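Local coordinates for CBIX (Paracoccus pantotrophus, PDB 4CCS), which probably catalyses the last step of siroheme biosynthesis in denitrifying bacteria, the insertion of ferrous iron into sirohydrochlorin, as a CbiX-type chelatase, at residues N4-H10 and C38-L44; F92-L98 and M218-S222; G119-A125 and R174-L180; S136-R140 and C155-E160. Residue numbers count along the deposited sequence, not the author numbering.

Contact 1. Residues N4-H10 and C38-L44; sequences NVLIVAH and CVRGATL. With EDO (1,2-ethanediol), chain D.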
loop_
_atom_site.group_PDB
_atom_site.type_symbol
_atom_site.label_atom_id
_atom_site.label_comp_id
_atom_site.label_asym_id
_atom_site.label_seq_id
_atom_site.Cartn_x
_atom_site.Cartn_y
_atom_site.Cartn_z
ATOM N N ASN A 4 -3.055 -20.455 -10.095
ATOM C CA ASN A 4 -4.094 -19.713 -9.363
ATOM C C ASN A 4 -3.474 -18.608 -8.496
ATOM O O ASN A 4 -2.584 -18.894 -7.690
ATOM C CB ASN A 4 -4.934 -20.662 -8.501
ATOM C CG ASN A 4 -6.167 -21.235 -9.168
ATOM O OD1 ASN A 4 -6.581 -20.829 -10.262
ATOM N ND2 ASN A 4 -6.822 -22.161 -8.484
ATOM N N VAL A 5 -3.918 -17.348 -8.683
ATOM C CA VAL A 5 -3.414 -16.201 -7.898
ATOM C C VAL A 5 -4.565 -15.390 -7.292
ATOM O O VAL A 5 -5.472 -14.965 -8.008
ATOM C CB VAL A 5 -2.413 -15.291 -8.685
ATOM C CG1 VAL A 5 -1.903 -14.128 -7.821
ATOM C CG2 VAL A 5 -1.233 -16.097 -9.232
ATOM N N LEU A 6 -4.491 -15.135 -5.980
ATOM C CA LEU A 6 -5.483 -14.316 -5.298
ATOM C C LEU A 6 -4.810 -13.082 -4.680
ATOM O O LEU A 6 -3.892 -13.228 -3.879
ATOM C CB LEU A 6 -6.220 -15.180 -4.247
ATOM C CG LEU A 6 -7.513 -14.641 -3.615
ATOM C CD1 LEU A 6 -8.572 -14.255 -4.678
ATOM C CD2 LEU A 6 -8.102 -15.676 -2.666
ATOM N N ILE A 7 -5.234 -11.880 -5.106
ATOM C CA ILE A 7 -4.773 -10.576 -4.582
ATOM C C ILE A 7 -5.722 -10.291 -3.418
ATOM O O ILE A 7 -6.939 -10.186 -3.623
ATOM C CB ILE A 7 -4.833 -9.451 -5.647
ATOM C CG1 ILE A 7 -4.142 -9.838 -6.989
ATOM C CG2 ILE A 7 -4.302 -8.121 -5.095
ATOM C CD1 ILE A 7 -2.731 -10.386 -6.983
ATOM N N VAL A 8 -5.172 -10.233 -2.200
ATOM C CA VAL A 8 -5.957 -10.117 -0.970
ATOM C C VAL A 8 -5.757 -8.786 -0.260
ATOM O O VAL A 8 -4.629 -8.416 0.063
ATOM C CB VAL A 8 -5.674 -11.331 -0.036
ATOM C CG1 VAL A 8 -6.418 -11.208 1.296
ATOM C CG2 VAL A 8 -6.034 -12.648 -0.724
ATOM N N ALA A 9 -6.862 -8.092 0.016
ATOM C CA ALA A 9 -6.838 -6.854 0.786
ATOM C C ALA A 9 -7.341 -7.106 2.208
ATOM O O ALA A 9 -8.188 -7.990 2.428
ATOM C CB ALA A 9 -7.717 -5.814 0.126
ATOM N N HIS A 10 -6.845 -6.308 3.167
ATOM C CA HIS A 10 -7.350 -6.311 4.541
ATOM C C HIS A 10 -8.783 -5.791 4.476
ATOM O O HIS A 10 -9.076 -4.905 3.676
ATOM C CB HIS A 10 -6.561 -5.324 5.425
ATOM C CG HIS A 10 -5.437 -5.954 6.172
ATOM N ND1 HIS A 10 -5.618 -7.102 6.918
ATOM C CD2 HIS A 10 -4.146 -5.568 6.266
ATOM C CE1 HIS A 10 -4.427 -7.393 7.417
ATOM N NE2 HIS A 10 -3.515 -6.491 7.056
ATOM N N CYS A 38 -4.256 -17.408 -13.475
ATOM C CA CYS A 38 -5.661 -17.015 -13.325
ATOM C C CYS A 38 -5.676 -16.101 -12.095
ATOM O O CYS A 38 -5.566 -16.612 -10.979
ATOM C CB CYS A 38 -6.539 -18.244 -13.104
ATOM S SG CYS A 38 -6.428 -19.489 -14.416
ATOM N N VAL A 39 -5.754 -14.789 -12.292
ATOM C CA VAL A 39 -5.701 -13.776 -11.229
ATOM C C VAL A 39 -7.076 -13.273 -10.828
ATOM O O VAL A 39 -7.822 -12.786 -11.672
ATOM C CB VAL A 39 -4.774 -12.594 -11.639
ATOM C CG1 VAL A 39 -4.527 -11.638 -10.460
ATOM C CG2 VAL A 39 -3.447 -13.103 -12.208
ATOM N N ARG A 40 -7.387 -13.354 -9.524
ATOM C CA ARG A 40 -8.660 -12.861 -8.984
ATOM C C ARG A 40 -8.381 -12.012 -7.740
ATOM O O ARG A 40 -7.274 -12.080 -7.194
ATOM C CB ARG A 40 -9.615 -14.026 -8.659
ATOM C CG ARG A 40 -10.110 -14.803 -9.892
ATOM C CD ARG A 40 -11.001 -13.968 -10.807
ATOM N NE ARG A 40 -11.535 -14.743 -11.930
ATOM C CZ ARG A 40 -10.930 -14.899 -13.104
ATOM N NH1 ARG A 40 -9.747 -14.339 -13.333
ATOM N NH2 ARG A 40 -11.501 -15.613 -14.060
ATOM N N GLY A 41 -9.353 -11.184 -7.324
ATOM C CA GLY A 41 -9.187 -10.321 -6.156
ATOM C C GLY A 41 -10.183 -10.655 -5.043
ATOM O O GLY A 41 -11.284 -11.159 -5.306
ATOM N N ALA A 42 -9.789 -10.371 -3.794
ATOM C CA ALA A 42 -10.635 -10.605 -2.621
ATOM C C ALA A 42 -10.327 -9.639 -1.491
ATOM O O ALA A 42 -9.174 -9.248 -1.285
ATOM C CB ALA A 42 -10.451 -12.041 -2.120
ATOM N N THR A 43 -11.370 -9.278 -0.736
ATOM C CA THR A 43 -11.221 -8.479 0.475
ATOM C C THR A 43 -11.587 -9.374 1.632
ATOM O O THR A 43 -12.593 -10.088 1.556
ATOM C CB THR A 43 -12.045 -7.186 0.473
ATOM O OG1 THR A 43 -11.869 -6.591 1.768
ATOM C CG2 THR A 43 -13.543 -7.419 0.213
ATOM N N LEU A 44 -10.793 -9.322 2.711
ATOM C CA LEU A 44 -11.069 -10.105 3.912
ATOM C C LEU A 44 -12.342 -9.617 4.637
ATOM O O LEU A 44 -12.798 -10.288 5.564
ATOM C CB LEU A 44 -9.840 -10.170 4.841
ATOM C CG LEU A 44 -8.602 -10.881 4.249
ATOM C CD1 LEU A 44 -7.429 -10.810 5.197
ATOM C CD2 LEU A 44 -8.906 -12.340 3.861
HETATM C C1 EDO D . -10.056 -7.310 8.636
HETATM O O1 EDO D . -10.952 -7.876 7.677
HETATM C C2 EDO D . -8.717 -8.035 8.563
HETATM O O2 EDO D . -8.230 -7.959 7.230
HETATM O O HOH W 1 -11.027 -4.024 1.710
#
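Side chains alternate between the two faces of this parallel strand pair, 4-9 with 38-43. On one face Val5 and Val39, both in the t rotamer, approach at 4.3 Å (Val5 CB to Val39 CG2), and Ile7, with both chi angles m, sets CG1 3.9 Å from Val39 CG1; Gly41 continues this row without a side chain. On the other face Leu6 (t, p) swings CD1 to 3.9 Å from Ala42 CB, and Val8 CG1 lies 3.7 Å from Leu44 CG. Arg40 folds back at chi1 and chi2 (m, m), so that NH1 donates to Val39 O at 3.0 Å. Between the faces, six backbone hydrogen bonds join the strands, from Val5 N to Cys38 O (2.9 Å) to Leu44 N to Ala9 O (2.9 Å). Beyond the strand end, His10 ND1 hydrogen-bonds O2 of ethanediol at 2.8 Å. Helix 16-30 links the strands as a beta-alpha-beta crossover and meets Val39 and Ala9; helix 215-226 packs on Val5 and Ile7, and strand 57-61 flanks strand 4-9 opposite 38-43.

Contact 2. Residues F92-L98 and M218-S222; sequences FGSDPGL and MIAES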
loop_
_atom_site.group_PDB
_atom_site.type_symbol
_atom_site.label_atom_id
_atom_site.label_comp_id
_atom_site.label_asym_id
_atom_site.label_seq_id
_atom_site.Cartn_x
_atom_site.Cartn_y
_atom_site.Cartn_z
ATOM N N PHE A 92 2.680 -6.060 -0.612
ATOM C CA PHE A 92 2.728 -4.807 -1.373
ATOM C C PHE A 92 3.783 -3.837 -0.799
ATOM O O PHE A 92 4.558 -3.257 -1.563
ATOM C CB PHE A 92 1.323 -4.132 -1.353
ATOM C CG PHE A 92 1.247 -2.762 -1.998
ATOM C CD1 PHE A 92 1.002 -2.627 -3.355
ATOM C CD2 PHE A 92 1.433 -1.607 -1.244
ATOM C CE1 PHE A 92 0.934 -1.354 -3.950
ATOM C CE2 PHE A 92 1.390 -0.342 -1.844
ATOM C CZ PHE A 92 1.142 -0.226 -3.193
ATOM N N GLY A 93 3.814 -3.671 0.538
ATOM C CA GLY A 93 4.748 -2.740 1.191
ATOM C C GLY A 93 6.232 -3.090 0.979
ATOM O O GLY A 93 7.065 -2.182 0.956
ATOM N N SER A 94 6.544 -4.389 0.816
ATOM C CA SER A 94 7.922 -4.854 0.610
ATOM C C SER A 94 8.231 -5.106 -0.865
ATOM O O SER A 94 9.301 -5.623 -1.195
ATOM C CB SER A 94 8.190 -6.106 1.442
ATOM O OG SER A 94 7.454 -7.207 0.940
ATOM N N ASP A 95 7.307 -4.733 -1.766
ATOM C CA ASP A 95 7.512 -4.935 -3.195
ATOM C C ASP A 95 8.761 -4.179 -3.693
ATOM O O ASP A 95 8.911 -3.001 -3.371
ATOM C CB ASP A 95 6.272 -4.531 -3.995
ATOM C CG ASP A 95 6.266 -5.143 -5.377
ATOM O OD1 ASP A 95 7.123 -4.756 -6.194
ATOM O OD2 ASP A 95 5.380 -6.006 -5.646
ATOM N N PRO A 96 9.678 -4.862 -4.437
ATOM C CA PRO A 96 10.900 -4.193 -4.917
ATOM C C PRO A 96 10.641 -2.928 -5.728
ATOM O O PRO A 96 11.465 -2.031 -5.697
ATOM C CB PRO A 96 11.616 -5.274 -5.757
ATOM C CG PRO A 96 10.720 -6.491 -5.731
ATOM C CD PRO A 96 9.794 -6.332 -4.569
ATOM N N GLY A 97 9.493 -2.842 -6.428
ATOM C CA GLY A 97 9.166 -1.681 -7.261
ATOM C C GLY A 97 8.517 -0.507 -6.533
ATOM O O GLY A 97 8.325 0.536 -7.152
ATOM N N LEU A 98 8.179 -0.656 -5.239
ATOM C CA LEU A 98 7.481 0.418 -4.520
ATOM C C LEU A 98 8.317 1.722 -4.350
ATOM O O LEU A 98 7.756 2.783 -4.620
ATOM C CB LEU A 98 6.898 -0.057 -3.172
ATOM C CG LEU A 98 5.958 0.939 -2.417
ATOM C CD1 LEU A 98 4.804 1.405 -3.298
ATOM C CD2 LEU A 98 5.424 0.325 -1.126
ATOM N N MET A 218 3.532 -3.650 -11.368
ATOM C CA MET A 218 4.368 -3.972 -10.218
ATOM C C MET A 218 3.940 -5.317 -9.604
ATOM O O MET A 218 4.784 -6.182 -9.370
ATOM C CB MET A 218 4.316 -2.814 -9.188
ATOM C CG MET A 218 5.224 -3.010 -8.012
ATOM S SD MET A 218 5.045 -1.756 -6.708
ATOM C CE MET A 218 3.693 -2.471 -5.794
ATOM N N ILE A 219 2.624 -5.507 -9.371
ATOM C CA ILE A 219 2.090 -6.760 -8.807
ATOM C C ILE A 219 2.360 -7.927 -9.781
ATOM O O ILE A 219 2.806 -8.991 -9.353
ATOM C CB ILE A 219 0.583 -6.622 -8.446
ATOM C CG1 ILE A 219 0.359 -5.473 -7.419
ATOM C CG2 ILE A 219 0.012 -7.961 -7.937
ATOM C CD1 ILE A 219 -1.155 -5.225 -7.001
ATOM N N ALA A 220 2.094 -7.711 -11.078
ATOM C CA ALA A 220 2.335 -8.718 -12.118
ATOM C C ALA A 220 3.796 -9.231 -12.092
ATOM O O ALA A 220 4.023 -10.443 -12.157
ATOM C CB ALA A 220 2.011 -8.135 -13.486
ATOM N N GLU A 221 4.776 -8.306 -11.944
ATOM C CA GLU A 221 6.199 -8.686 -11.917
ATOM C C GLU A 221 6.533 -9.506 -10.700
ATOM O O GLU A 221 7.299 -10.457 -10.818
ATOM C CB GLU A 221 7.152 -7.478 -12.089
ATOM C CG GLU A 221 6.988 -6.745 -13.418
ATOM C CD GLU A 221 7.162 -7.541 -14.705
ATOM O OE1 GLU A 221 7.876 -8.566 -14.689
ATOM O OE2 GLU A 221 6.603 -7.121 -15.742
ATOM N N SER A 222 5.896 -9.207 -9.548
ATOM C CA SER A 222 6.078 -9.970 -8.322
ATOM C C SER A 222 5.462 -11.378 -8.411
ATOM O O SER A 222 6.035 -12.315 -7.863
ATOM C CB SER A 222 5.556 -9.193 -7.117
ATOM O OG SER A 222 6.422 -8.090 -6.908
HETATM O O HOH W 2 7.359 -5.610 -8.736
#
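Met218 reaches from helix 215-226 across the loop 92-98, its methyl CE 3.5 Å from CE1 of the Phe92 ring. The loop follows strand 87-88 of the N-terminal parallel alpha/beta sheet and leads into helix 98-113, so the contact fastens the C-terminal helix to the start of the helix that enters the second half of the chain. The t, t conformation of Met218 carries SD to 3.7 Å from Gly97 C and 3.6 Å from Leu98 N, and chi3 (p) turns the methyl CE to the Phe92 ring. A side chain on Gly97 would crowd Met218 CG. Asp95 supplies the polar half. It opens a type I turn to Leu98, and its OD1 caps the turn by accepting from Gly97 N at 3.1 Å. OD2 also accepts from Tyr60 OH of strand 57-61, whose side chain touches both Phe92 and Met218. A water donates to Asp95 OD1 and Met218 O, 2.7 Å from each, and Ser222 OG donates to Asp95 OD2 at 2.6 Å.

Contact 3. Residues G119-A125 and R174-L180; sequences GTRLLVA and RAICLPL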
loop_
_atom_site.group_PDB
_atom_site.type_symbol
_atom_site.label_atom_id
_atom_site.label_comp_id
_atom_site.label_asym_id
_atom_site.label_seq_id
_atom_site.Cartn_x
_atom_site.Cartn_y
_atom_site.Cartn_z
ATOM N N GLY A 119 14.102 21.435 -4.288
ATOM C CA GLY A 119 13.624 22.504 -3.405
ATOM C C GLY A 119 12.245 22.183 -2.779
ATOM O O GLY A 119 11.602 23.084 -2.253
ATOM N N THR A 120 11.798 20.908 -2.841
ATOM C CA THR A 120 10.501 20.474 -2.307
ATOM C C THR A 120 10.702 19.564 -1.091
ATOM O O THR A 120 11.552 18.675 -1.116
ATOM C CB THR A 120 9.650 19.811 -3.422
ATOM O OG1 THR A 120 9.539 20.709 -4.525
ATOM C CG2 THR A 120 8.233 19.444 -2.958
ATOM N N ARG A 121 9.890 19.780 -0.044
ATOM C CA ARG A 121 9.906 19.007 1.192
ATOM C C ARG A 121 8.918 17.837 1.019
ATOM O O ARG A 121 7.797 18.053 0.549
ATOM C CB ARG A 121 9.499 19.936 2.356
ATOM C CG ARG A 121 9.401 19.307 3.723
ATOM C CD ARG A 121 10.750 18.901 4.298
ATOM N NE ARG A 121 10.698 18.721 5.750
ATOM C CZ ARG A 121 10.186 17.653 6.353
ATOM N NH1 ARG A 121 9.651 16.668 5.634
ATOM N NH2 ARG A 121 10.162 17.581 7.677
ATOM N N LEU A 122 9.328 16.617 1.415
ATOM C CA LEU A 122 8.490 15.426 1.271
ATOM C C LEU A 122 7.986 14.856 2.575
ATOM O O LEU A 122 8.737 14.772 3.543
ATOM C CB LEU A 122 9.225 14.332 0.471
ATOM C CG LEU A 122 9.738 14.763 -0.909
ATOM C CD1 LEU A 122 10.445 13.614 -1.591
ATOM C CD2 LEU A 122 8.602 15.320 -1.779
ATOM N N LEU A 123 6.706 14.454 2.594
ATOM C CA LEU A 123 6.083 13.814 3.753
ATOM C C LEU A 123 5.416 12.496 3.340
ATOM O O LEU A 123 4.487 12.487 2.528
ATOM C CB LEU A 123 5.082 14.749 4.448
ATOM C CG LEU A 123 4.385 14.209 5.703
ATOM C CD1 LEU A 123 5.376 14.042 6.881
ATOM C CD2 LEU A 123 3.243 15.123 6.093
ATOM N N VAL A 124 5.903 11.395 3.899
ATOM C CA VAL A 124 5.350 10.070 3.635
ATOM C C VAL A 124 4.366 9.829 4.792
ATOM O O VAL A 124 4.791 9.765 5.953
ATOM C CB VAL A 124 6.461 8.986 3.563
ATOM C CG1 VAL A 124 5.865 7.578 3.514
ATOM C CG2 VAL A 124 7.400 9.231 2.378
ATOM N N ALA A 125 3.058 9.771 4.483
ATOM C CA ALA A 125 2.027 9.542 5.509
ATOM C C ALA A 125 1.587 8.089 5.478
ATOM O O ALA A 125 1.237 7.582 4.424
ATOM C CB ALA A 125 0.836 10.466 5.271
ATOM N N ARG A 174 5.890 24.629 -0.494
ATOM C CA ARG A 174 6.451 23.683 -1.466
ATOM C C ARG A 174 6.769 22.399 -0.750
ATOM O O ARG A 174 7.898 22.156 -0.302
ATOM C CB ARG A 174 7.677 24.264 -2.199
ATOM C CG ARG A 174 7.303 25.262 -3.267
ATOM C CD ARG A 174 8.531 25.862 -3.905
ATOM N NE ARG A 174 8.162 26.782 -4.980
ATOM C CZ ARG A 174 8.968 27.129 -5.976
ATOM N NH1 ARG A 174 10.206 26.649 -6.036
ATOM N NH2 ARG A 174 8.545 27.957 -6.920
ATOM N N ALA A 175 5.715 21.613 -0.558
ATOM C CA ALA A 175 5.746 20.332 0.128
ATOM C C ALA A 175 4.746 19.398 -0.520
ATOM O O ALA A 175 3.708 19.841 -1.022
ATOM C CB ALA A 175 5.415 20.516 1.609
ATOM N N ILE A 176 5.075 18.102 -0.548
ATOM C CA ILE A 176 4.215 17.079 -1.137
ATOM C C ILE A 176 4.062 15.965 -0.117
ATOM O O ILE A 176 5.064 15.441 0.387
ATOM C CB ILE A 176 4.781 16.510 -2.479
ATOM C CG1 ILE A 176 4.862 17.570 -3.593
ATOM C CG2 ILE A 176 3.992 15.288 -2.958
ATOM C CD1 ILE A 176 5.794 17.225 -4.746
ATOM N N CYS A 177 2.805 15.580 0.143
ATOM C CA CYS A 177 2.478 14.449 0.992
ATOM C C CYS A 177 1.971 13.274 0.129
ATOM O O CYS A 177 0.985 13.401 -0.610
ATOM C CB CYS A 177 1.457 14.834 2.062
ATOM S SG CYS A 177 0.942 13.444 3.100
ATOM N N LEU A 178 2.651 12.129 0.237
ATOM C CA LEU A 178 2.265 10.890 -0.432
ATOM C C LEU A 178 1.702 9.909 0.620
ATOM O O LEU A 178 2.451 9.500 1.524
ATOM C CB LEU A 178 3.475 10.262 -1.153
ATOM C CG LEU A 178 3.215 8.900 -1.826
ATOM C CD1 LEU A 178 2.097 8.998 -2.921
ATOM C CD2 LEU A 178 4.500 8.347 -2.407
ATOM N N PRO A 179 0.410 9.511 0.505
ATOM C CA PRO A 179 -0.169 8.537 1.448
ATOM C C PRO A 179 0.291 7.138 1.060
ATOM O O PRO A 179 -0.007 6.649 -0.037
ATOM C CB PRO A 179 -1.687 8.700 1.264
ATOM C CG PRO A 179 -1.858 10.065 0.669
ATOM C CD PRO A 179 -0.654 10.213 -0.239
ATOM N N LEU A 180 1.039 6.498 1.963
ATOM C CA LEU A 180 1.566 5.174 1.726
ATOM C C LEU A 180 0.540 4.140 2.184
ATOM O O LEU A 180 0.680 3.539 3.246
ATOM C CB LEU A 180 2.945 5.048 2.410
ATOM C CG LEU A 180 3.827 3.902 1.946
ATOM C CD1 LEU A 180 4.450 4.225 0.593
ATOM C CD2 LEU A 180 4.919 3.627 2.990
HETATM O O HOH W 3 10.324 23.336 0.222
#
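Strands 121-125 and 175-179 run parallel, 4.8 Å apart at closest approach and 20° from alignment, as the two inner strands of the C-terminal four-stranded parallel sheet, an alpha/beta layer with strand order 2-1-3-4. Their backbones form an unbroken parallel ladder. Arg121 N donates to Arg174 O at 3.1 Å and Arg121 O accepts from Ile176 N at 2.9 Å; Leu123 and Ala125 repeat the pattern, ending with Leu180 N to Ala125 O at 2.7 Å. Between these bonds CA-H...O contacts fill in, the shortest from Ala175 CA to Arg121 O at 3.1 Å. On one face Leu122 CD2 meets Ile176 CB at 4.1 Å, and Leu122, Val124 and Leu178 pack beneath helices 98-113 and 134-146. The other face holds Leu123, Ala125 and Cys177; Cys177 SG lies against both Leu123 CD2 (4.1 Å) and Ala125 CB (3.7 Å), and helix 164-167 lies against Leu123 and Ala125. Arg121 turns its guanidinium away from strand 175-179, and NH1 hydrogen-bonds Thr154 OG1 on the neighbouring strand 152-157. At the strand entry a water donates to Gly119 O at 2.8 Å and to Arg174 O at 2.7 Å.

Contact 4. Residues S136-R140 and C155-E160; sequences SEAAR and CGFIEE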
loop_
_atom_site.group_PDB
_atom_site.type_symbol
_atom_site.label_atom_id
_atom_site.label_comp_id
_atom_site.label_asym_id
_atom_site.label_seq_id
_atom_site.Cartn_x
_atom_site.Cartn_y
_atom_site.Cartn_z
ATOM N N SER A 136 6.481 1.141 10.384
ATOM C CA SER A 136 7.192 2.424 10.452
ATOM C C SER A 136 8.624 2.325 9.941
ATOM O O SER A 136 9.106 3.280 9.336
ATOM C CB SER A 136 7.135 3.038 11.846
ATOM O OG SER A 136 7.817 2.249 12.805
ATOM N N GLU A 137 9.295 1.174 10.146
ATOM C CA GLU A 137 10.654 0.999 9.596
ATOM C C GLU A 137 10.573 1.011 8.060
ATOM O O GLU A 137 11.393 1.661 7.415
ATOM C CB GLU A 137 11.323 -0.303 10.087
ATOM C CG GLU A 137 11.739 -0.280 11.548
ATOM C CD GLU A 137 12.891 0.641 11.904
ATOM O OE1 GLU A 137 14.060 0.237 11.706
ATOM O OE2 GLU A 137 12.625 1.753 12.417
ATOM N N ALA A 138 9.538 0.353 7.495
ATOM C CA ALA A 138 9.318 0.318 6.045
ATOM C C ALA A 138 9.020 1.715 5.472
ATOM O O ALA A 138 9.530 2.041 4.402
ATOM C CB ALA A 138 8.202 -0.659 5.702
ATOM N N ALA A 139 8.208 2.546 6.181
ATOM C CA ALA A 139 7.910 3.903 5.713
ATOM C C ALA A 139 9.147 4.782 5.800
ATOM O O ALA A 139 9.372 5.594 4.900
ATOM C CB ALA A 139 6.751 4.510 6.502
ATOM N N ARG A 140 9.986 4.601 6.853
ATOM C CA ARG A 140 11.235 5.382 6.962
ATOM C C ARG A 140 12.208 5.003 5.876
ATOM O O ARG A 140 12.911 5.876 5.375
ATOM C CB ARG A 140 11.884 5.265 8.347
ATOM C CG ARG A 140 11.299 6.277 9.340
ATOM C CD ARG A 140 11.982 6.206 10.703
ATOM N NE ARG A 140 11.696 4.942 11.375
ATOM C CZ ARG A 140 10.661 4.730 12.180
ATOM N NH1 ARG A 140 9.795 5.706 12.433
ATOM N NH2 ARG A 140 10.470 3.536 12.720
ATOM N N CYS A 155 8.465 11.144 7.782
ATOM C CA CYS A 155 7.263 10.326 7.907
ATOM C C CYS A 155 6.342 10.903 8.960
ATOM O O CYS A 155 6.799 11.547 9.904
ATOM C CB CYS A 155 7.622 8.889 8.267
ATOM S SG CYS A 155 8.589 8.020 7.009
ATOM N N GLY A 156 5.050 10.564 8.841
ATOM C CA GLY A 156 4.006 10.889 9.797
ATOM C C GLY A 156 3.104 9.676 9.824
ATOM O O GLY A 156 2.805 9.113 8.767
ATOM N N PHE A 157 2.660 9.270 11.018
ATOM C CA PHE A 157 1.824 8.099 11.175
ATOM C C PHE A 157 0.482 8.380 11.857
ATOM O O PHE A 157 0.283 9.429 12.489
ATOM C CB PHE A 157 2.588 6.987 11.925
ATOM C CG PHE A 157 3.903 6.630 11.269
ATOM C CD1 PHE A 157 3.946 5.754 10.189
ATOM C CD2 PHE A 157 5.092 7.202 11.703
ATOM C CE1 PHE A 157 5.157 5.437 9.574
ATOM C CE2 PHE A 157 6.307 6.881 11.084
ATOM C CZ PHE A 157 6.330 6.010 10.017
ATOM N N ILE A 158 -0.438 7.422 11.724
ATOM C CA ILE A 158 -1.756 7.524 12.364
ATOM C C ILE A 158 -1.710 6.808 13.731
ATOM O O ILE A 158 -2.235 7.340 14.709
ATOM C CB ILE A 158 -2.866 6.976 11.413
ATOM C CG1 ILE A 158 -3.153 7.983 10.278
ATOM C CG2 ILE A 158 -4.183 6.666 12.169
ATOM C CD1 ILE A 158 -2.513 7.711 9.017
ATOM N N GLU A 159 -1.067 5.626 13.796
ATOM C CA GLU A 159 -1.016 4.788 15.000
ATOM C C GLU A 159 0.142 5.028 15.956
ATOM O O GLU A 159 0.094 4.545 17.090
ATOM C CB GLU A 159 -1.031 3.302 14.614
ATOM C CG GLU A 159 -2.353 2.826 14.059
ATOM C CD GLU A 159 -3.507 2.832 15.041
ATOM O OE1 GLU A 159 -3.374 2.224 16.129
ATOM O OE2 GLU A 159 -4.542 3.458 14.722
ATOM N N GLU A 160 1.180 5.737 15.523
ATOM C CA GLU A 160 2.359 5.902 16.356
ATOM C C GLU A 160 3.050 7.213 16.112
ATOM O O GLU A 160 2.770 7.889 15.113
ATOM C CB GLU A 160 3.325 4.724 16.108
ATOM C CG GLU A 160 3.879 4.690 14.692
ATOM C CD GLU A 160 4.674 3.451 14.352
ATOM O OE1 GLU A 160 5.796 3.292 14.882
ATOM O OE2 GLU A 160 4.189 2.659 13.514
HETATM O O HOH W 4 5.663 0.387 12.951
HETATM O O HOH W 5 7.718 5.402 14.354
#
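This is helix-on-sheet packing within a beta-alpha-beta crossover: helix 134-146, which connects strand 121-126 to strand 152-157, lies back across the strand it leads to. The short helix and strand axes come within 9.2 Å and run nearly antiparallel, at 152°, as expected when a helix returns along a parallel sheet. Ser136, Ala139 and Arg140 present one side of the helix to Cys155 and Phe157, alternate residues of the strand that both point toward it. Phe157 is the centre of the apolar part. Ser136 CB sits over one face of its ring in a CH-pi contact, 4.0 Å from the centroid, while Ala139 CB meets the ring edge 3.6 Å from CE1. Cys155 SG lies 4.0 Å from Ala139 CB and 3.3 Å from Ala139 O. Beyond the strand, Glu160 extends back to the helix: OE1 accepts from Ser136 OG at 3.1 Å, and OE2 accepts from Ser129 N in the loop before the helix. Arg140 NH2 forms a salt bridge with Glu137 OE2 at 2.8 Å along the helix. Two waters complete the link, one joining Ser136 N to Glu160 OE2, the other lying 2.8 Å from Arg140 NH1 and 2.9 Å from Glu160 OE1.

From the N terminus, contact 1 closes first, bringing strand 38-43 beside strand 4-9 after one helical crossover. The chain then completes the first sheet and passes through 92-98, where contact 2 opens; it closes only when helix 215-226 returns at the C terminus. Within that long loop lies the second sheet: contact 3 spans 119-125 to 174-180, and contact 4 falls inside it in turn. Contacts 3 and 4 meet on strands 121-126 and 152-157, where Val124 O lies 3.0 Å from Gly156 N. Contact 2 touches contact 1 through Ile219 on Ile7, returning the C-terminal helix to the first sheet. Contacts 1 and 3 lie on opposite sides of the chain's centre, centres about 30 Å apart.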